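FtsY (Mycoplasma mycoides, PDB 1ZU4) serves as a receptor for the signal recognition particle and belongs to the SRP54-type family of P-loop proteins. Local coordinates at residues Ile235-Thr239 against Leu261-Thr267; Val256-Thr262 against Ile282-Gly288. The contacts are given in a common frame with arbitrary orientation. Residue numbers count along the deposited sequence, not the author numbering.

Contact 1: Ile235-Thr239 against Leu261-Thr267; sequences IDATT and LTKMDST
Two neighbouring parallel strands of a P-loop fold, joined in a beta-alpha-beta unit by helix 241-250, reach their C-terminal ends here. Each passes into a 3-10 turn, 237-239 and 264-266. I235 is extended and pairs with L261, CA to CA 5.0 Å. I235 O accepts from T262 N at 2.9 Å, with a CA-H...O contact from L261 CA at 3.4 Å and a weak hydrogen bond from T262 OG1, also at 3.4 Å. The side chains of I235 (m, t) and L261 (t, p) share one face of the sheet and both touch I276 of helix 272-280. D236 pairs with T262, CA to CA 5.0 Å, on the other face. D236 (chi1 t) forms an Asx turn: OD1 accepts from T238 N at 2.9 Å and from T238 OG1 at 2.7 Å. A237 enters the 3-10 turn, and A237 N donates to T262 O at 2.9 Å. A237 CB points across the gap, 3.6 Å from L261 CD1, 3.9 Å from M264 SD and 3.2 Å from T267 OG1. T238 (p) lays CG2 3.4 Å from S266 CB and 3.6 Å from K263 O. Pairing ends after T262, where K263 is left-handed (phi 63°, psi 26°). T267 OG1 donates to K263 O at 3.0 Å. Both threonine hydroxyls thus bond within their own segments, so the turns meet mainly by van der Waals packing.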
loop_
_atom_site.group_PDB
_atom_site.type_symbol
_atom_site.label_atom_id
_atom_site.label_comp_id
_atom_site.label_asym_id
_atom_site.label_seq_id
_atom_site.Cartn_x
_atom_site.Cartn_y
_atom_site.Cartn_z
ATOM N N ILE A 235 -3.222 4.114 0.597
ATOM C CA ILE A 235 -3.983 4.142 1.816
ATOM C C ILE A 235 -3.024 4.549 2.886
ATOM O O ILE A 235 -1.996 3.898 3.055
ATOM C CB ILE A 235 -4.555 2.740 2.162
ATOM C CG1 ILE A 235 -5.509 2.272 1.048
ATOM C CG2 ILE A 235 -5.259 2.814 3.492
ATOM C CD1 ILE A 235 -6.027 0.844 1.230
ATOM N N ASP A 236 -3.387 5.590 3.614
ATOM C CA ASP A 236 -2.755 5.994 4.896
ATOM C C ASP A 236 -3.097 5.108 6.110
ATOM O O ASP A 236 -4.213 5.201 6.704
ATOM C CB ASP A 236 -3.184 7.452 5.200
ATOM C CG ASP A 236 -2.432 8.084 6.351
ATOM O OD1 ASP A 236 -1.845 7.403 7.232
ATOM O OD2 ASP A 236 -2.437 9.330 6.387
ATOM N N ALA A 237 -2.127 4.288 6.535
ATOM C CA ALA A 237 -2.370 3.362 7.654
ATOM C C ALA A 237 -2.819 4.041 8.971
ATOM O O ALA A 237 -3.552 3.427 9.795
ATOM C CB ALA A 237 -1.170 2.468 7.897
ATOM N N THR A 238 -2.383 5.279 9.195
ATOM C CA THR A 238 -2.792 5.973 10.423
ATOM C C THR A 238 -4.300 6.225 10.500
ATOM O O THR A 238 -4.791 6.611 11.560
ATOM C CB THR A 238 -2.016 7.293 10.686
ATOM O OG1 THR A 238 -2.448 8.291 9.760
ATOM C CG2 THR A 238 -0.517 7.074 10.512
ATOM N N THR A 239 -5.021 6.003 9.401
ATOM C CA THR A 239 -6.470 6.208 9.384
ATOM C C THR A 239 -7.224 4.969 9.757
ATOM O O THR A 239 -8.398 5.048 10.073
ATOM C CB THR A 239 -7.004 6.766 8.062
ATOM O OG1 THR A 239 -6.634 5.919 6.955
ATOM C CG2 THR A 239 -6.466 8.180 7.848
ATOM N N LEU A 261 0.534 1.140 1.054
ATOM C CA LEU A 261 0.158 1.373 2.447
ATOM C C LEU A 261 1.238 2.266 3.065
ATOM O O LEU A 261 2.337 1.832 3.241
ATOM C CB LEU A 261 0.135 0.020 3.196
ATOM C CG LEU A 261 -0.336 0.108 4.662
ATOM C CD1 LEU A 261 -1.750 0.700 4.788
ATOM C CD2 LEU A 261 -0.233 -1.243 5.368
ATOM N N THR A 262 0.903 3.511 3.375
ATOM C CA THR A 262 1.861 4.480 3.873
ATOM C C THR A 262 1.701 4.669 5.343
ATOM O O THR A 262 0.665 4.270 5.932
ATOM C CB THR A 262 1.653 5.859 3.219
ATOM O OG1 THR A 262 0.325 6.321 3.509
ATOM C CG2 THR A 262 1.850 5.769 1.711
ATOM N N LYS A 263 2.738 5.265 5.947
ATOM C CA LYS A 263 2.704 5.688 7.351
ATOM C C LYS A 263 2.535 4.578 8.327
ATOM O O LYS A 263 2.069 4.805 9.440
ATOM C CB LYS A 263 1.652 6.791 7.585
ATOM C CG LYS A 263 2.115 8.111 6.973
ATOM C CD LYS A 263 1.098 9.228 7.085
ATOM C CE LYS A 263 1.348 10.248 5.991
ATOM N NZ LYS A 263 2.801 10.742 6.011
ATOM N N MET A 264 2.958 3.375 7.947
ATOM C CA MET A 264 2.874 2.259 8.873
ATOM C C MET A 264 3.558 2.582 10.192
ATOM O O MET A 264 3.041 2.256 11.248
ATOM C CB MET A 264 3.464 0.989 8.265
ATOM C CG MET A 264 2.938 -0.298 8.940
ATOM S SD MET A 264 1.127 -0.462 9.127
ATOM C CE MET A 264 1.032 -1.402 10.660
ATOM N N ASP A 265 4.732 3.213 10.113
ATOM C CA ASP A 265 5.528 3.621 11.288
ATOM C C ASP A 265 4.768 4.415 12.361
ATOM O O ASP A 265 5.155 4.389 13.549
ATOM C CB ASP A 265 6.785 4.400 10.853
ATOM C CG ASP A 265 6.462 5.728 10.165
ATOM O OD1 ASP A 265 5.580 5.750 9.289
ATOM O OD2 ASP A 265 7.111 6.759 10.457
ATOM N N SER A 266 3.713 5.111 11.943
ATOM C CA SER A 266 2.953 6.033 12.788
ATOM C C SER A 266 1.677 5.356 13.309
ATOM O O SER A 266 0.911 5.942 14.087
ATOM C CB SER A 266 2.564 7.294 11.983
ATOM O OG SER A 266 3.652 7.815 11.224
ATOM N N THR A 267 1.484 4.108 12.884
ATOM C CA THR A 267 0.288 3.318 13.138
ATOM C C THR A 267 0.513 2.346 14.315
ATOM O O THR A 267 1.478 1.567 14.306
ATOM C CB THR A 267 -0.068 2.516 11.862
ATOM O OG1 THR A 267 -0.243 3.432 10.772
ATOM C CG2 THR A 267 -1.286 1.692 12.036
#

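Contact 2: Val256-Thr262 against Ile282-Gly288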
loop_
_atom_site.group_PDB
_atom_site.type_symbol
_atom_site.label_atom_id
_atom_site.label_comp_id
_atom_site.label_asym_id
_atom_site.label_seq_id
_atom_site.Cartn_x
_atom_site.Cartn_y
_atom_site.Cartn_z
ATOM N N VAL A 256 -8.273 -0.602 -9.785
ATOM C CA VAL A 256 -7.085 -0.542 -8.941
ATOM C C VAL A 256 -6.454 -1.916 -9.015
ATOM O O VAL A 256 -7.179 -2.913 -8.918
ATOM C CB VAL A 256 -7.487 -0.210 -7.458
ATOM C CG1 VAL A 256 -6.278 -0.371 -6.471
ATOM C CG2 VAL A 256 -8.147 1.224 -7.335
ATOM N N SER A 257 -5.140 -1.988 -9.230
ATOM C CA SER A 257 -4.438 -3.308 -9.347
ATOM C C SER A 257 -3.659 -3.606 -8.091
ATOM O O SER A 257 -3.287 -4.753 -7.876
ATOM C CB SER A 257 -3.440 -3.340 -10.546
ATOM O OG SER A 257 -2.434 -2.322 -10.367
ATOM N N GLY A 258 -3.437 -2.592 -7.234
ATOM C CA GLY A 258 -2.699 -2.794 -6.026
ATOM C C GLY A 258 -2.735 -1.584 -5.104
ATOM O O GLY A 258 -3.233 -0.515 -5.457
ATOM N N ILE A 259 -2.177 -1.763 -3.930
ATOM C CA ILE A 259 -2.207 -0.768 -2.846
ATOM C C ILE A 259 -0.770 -0.406 -2.384
ATOM O O ILE A 259 0.115 -1.263 -2.288
ATOM C CB ILE A 259 -3.008 -1.299 -1.605
ATOM C CG1 ILE A 259 -4.481 -1.686 -1.930
ATOM C CG2 ILE A 259 -2.998 -0.323 -0.408
ATOM C CD1 ILE A 259 -5.283 -0.642 -2.575
ATOM N N ILE A 260 -0.591 0.861 -2.044
ATOM C CA ILE A 260 0.576 1.382 -1.374
ATOM C C ILE A 260 0.084 1.821 0.009
ATOM O O ILE A 260 -0.672 2.747 0.097
ATOM C CB ILE A 260 1.152 2.619 -2.101
ATOM C CG1 ILE A 260 1.532 2.277 -3.585
ATOM C CG2 ILE A 260 2.361 3.155 -1.375
ATOM C CD1 ILE A 260 2.163 3.489 -4.295
ATOM N N LEU A 261 0.534 1.140 1.054
ATOM C CA LEU A 261 0.158 1.373 2.447
ATOM C C LEU A 261 1.238 2.266 3.065
ATOM O O LEU A 261 2.337 1.832 3.241
ATOM C CB LEU A 261 0.135 0.020 3.196
ATOM C CG LEU A 261 -0.336 0.108 4.662
ATOM C CD1 LEU A 261 -1.750 0.700 4.788
ATOM C CD2 LEU A 261 -0.233 -1.243 5.368
ATOM N N THR A 262 0.903 3.511 3.375
ATOM C CA THR A 262 1.861 4.480 3.873
ATOM C C THR A 262 1.701 4.669 5.343
ATOM O O THR A 262 0.665 4.270 5.932
ATOM C CB THR A 262 1.653 5.859 3.219
ATOM O OG1 THR A 262 0.325 6.321 3.509
ATOM C CG2 THR A 262 1.850 5.769 1.711
ATOM N N ILE A 282 -7.527 -6.627 -2.562
ATOM C CA ILE A 282 -6.550 -6.122 -3.519
ATOM C C ILE A 282 -5.192 -6.218 -2.815
ATOM O O ILE A 282 -5.111 -5.875 -1.650
ATOM C CB ILE A 282 -6.811 -4.627 -3.926
ATOM C CG1 ILE A 282 -8.114 -4.454 -4.707
ATOM C CG2 ILE A 282 -5.668 -4.090 -4.774
ATOM C CD1 ILE A 282 -8.696 -3.039 -4.645
ATOM N N PRO A 283 -4.133 -6.677 -3.517
ATOM C CA PRO A 283 -2.857 -6.816 -2.817
ATOM C C PRO A 283 -2.223 -5.504 -2.453
ATOM O O PRO A 283 -2.198 -4.536 -3.258
ATOM C CB PRO A 283 -1.967 -7.513 -3.835
ATOM C CG PRO A 283 -2.858 -7.951 -4.950
ATOM C CD PRO A 283 -4.022 -7.054 -4.944
ATOM N N ILE A 284 -1.627 -5.497 -1.268
ATOM C CA ILE A 284 -0.742 -4.432 -0.898
ATOM C C ILE A 284 0.569 -4.766 -1.639
ATOM O O ILE A 284 1.028 -5.908 -1.570
ATOM C CB ILE A 284 -0.525 -4.402 0.641
ATOM C CG1 ILE A 284 -1.845 -4.140 1.370
ATOM C CG2 ILE A 284 0.525 -3.338 1.025
ATOM C CD1 ILE A 284 -1.766 -4.409 2.844
ATOM N N LYS A 285 1.165 -3.775 -2.325
ATOM C CA LYS A 285 2.366 -4.024 -3.129
ATOM C C LYS A 285 3.606 -3.255 -2.696
ATOM O O LYS A 285 4.731 -3.688 -2.971
ATOM C CB LYS A 285 2.096 -3.796 -4.621
ATOM C CG LYS A 285 1.026 -4.800 -5.188
ATOM C CD LYS A 285 0.937 -4.736 -6.658
ATOM C CE LYS A 285 -0.092 -5.757 -7.168
ATOM N NZ LYS A 285 -0.047 -5.810 -8.661
ATOM N N MET A 286 3.411 -2.120 -2.048
ATOM C CA MET A 286 4.530 -1.334 -1.543
ATOM C C MET A 286 4.053 -0.855 -0.198
ATOM O O MET A 286 2.866 -0.623 -0.006
ATOM C CB MET A 286 4.823 -0.077 -2.396
ATOM C CG MET A 286 5.297 -0.317 -3.839
ATOM S SD MET A 286 6.980 -0.964 -3.997
ATOM C CE MET A 286 7.861 0.525 -4.358
ATOM N N ILE A 287 4.979 -0.724 0.730
ATOM C CA ILE A 287 4.673 -0.206 2.054
ATOM C C ILE A 287 5.665 0.909 2.442
ATOM O O ILE A 287 6.874 0.727 2.343
ATOM C CB ILE A 287 4.686 -1.323 3.125
ATOM C CG1 ILE A 287 4.281 -0.770 4.499
ATOM C CG2 ILE A 287 6.033 -2.118 3.141
ATOM C CD1 ILE A 287 4.205 -1.858 5.580
ATOM N N GLY A 288 5.117 2.037 2.889
ATOM C CA GLY A 288 5.882 3.213 3.355
ATOM C C GLY A 288 6.344 3.024 4.795
ATOM O O GLY A 288 5.524 2.781 5.716
#
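I282 leads into strand 284-288 and points at strand 258-262. I282 CG2 lies 3.5 Å from G258 CA and 3.9 Å from I259 CG1, and I282 CD1 is 4.0 Å from V256 CG1. P283 offers its carbonyl: I259 N donates to P283 O at 2.9 Å. G258 CA sits 3.3 Å from P283 O, a CA-H...O contact. I284 pairs with I259, CA to CA 4.4 Å. I284 CG1 is 4.3 Å from I259 CB, and I284 CG2 is 4.0 Å from L261 CB. K285 is the extra residue of a beta bulge. Its psi of -25° breaks the extended path, and I259 O takes both K285 N at 2.7 Å and, weakly, M286 N at 3.4 Å. The lysine chain runs back past G258, where a CB would clash with K285 CD. K285 NZ donates a hydrogen bond to R97 O and makes a salt bridge with E230.

The two strands are joined by helix 272-280 in a beta-alpha-beta crossover of the P-loop fold, and their axes cross at -27°. I259, L261 and I284 touch that helix on one face. On the other, I260 and M286 touch M125 of helix 118-131.

M286 pairs with I260, CA to CA 4.8 Å, so the register has moved by one. M286 O accepts from L261 N at 3.1 Å, and M286 CB is 4.2 Å from I260 CG2. I287 pairs with L261, and I287 CA approaches L261 O at 3.3 Å. G288 N donates to L261 O at 2.8 Å, and G288 lies opposite T262, CA to CA 4.2 Å.

Contacts 1 and 2 lie on the two sides of strand 258-262 and share L261 and T262. Their centres are 11 Å apart. Both are buried, but contact 2 is nearer the middle of the chain (3 Å against 9 Å between centres) and has no exposed residue, while contact 1 includes exposed T238 and K263. Contact 2 is mostly backbone strand pairing with apolar side chains on both faces, and it has a bulge. Contact 1 has two bridges and then turns rich in hydroxyl groups. They also touch directly: I235 CD1 packs 3.6 Å from I259 CG2, and M264 CG lies 3.9 Å from I287 CD1. Together they join three consecutive parallel strands of the sheet.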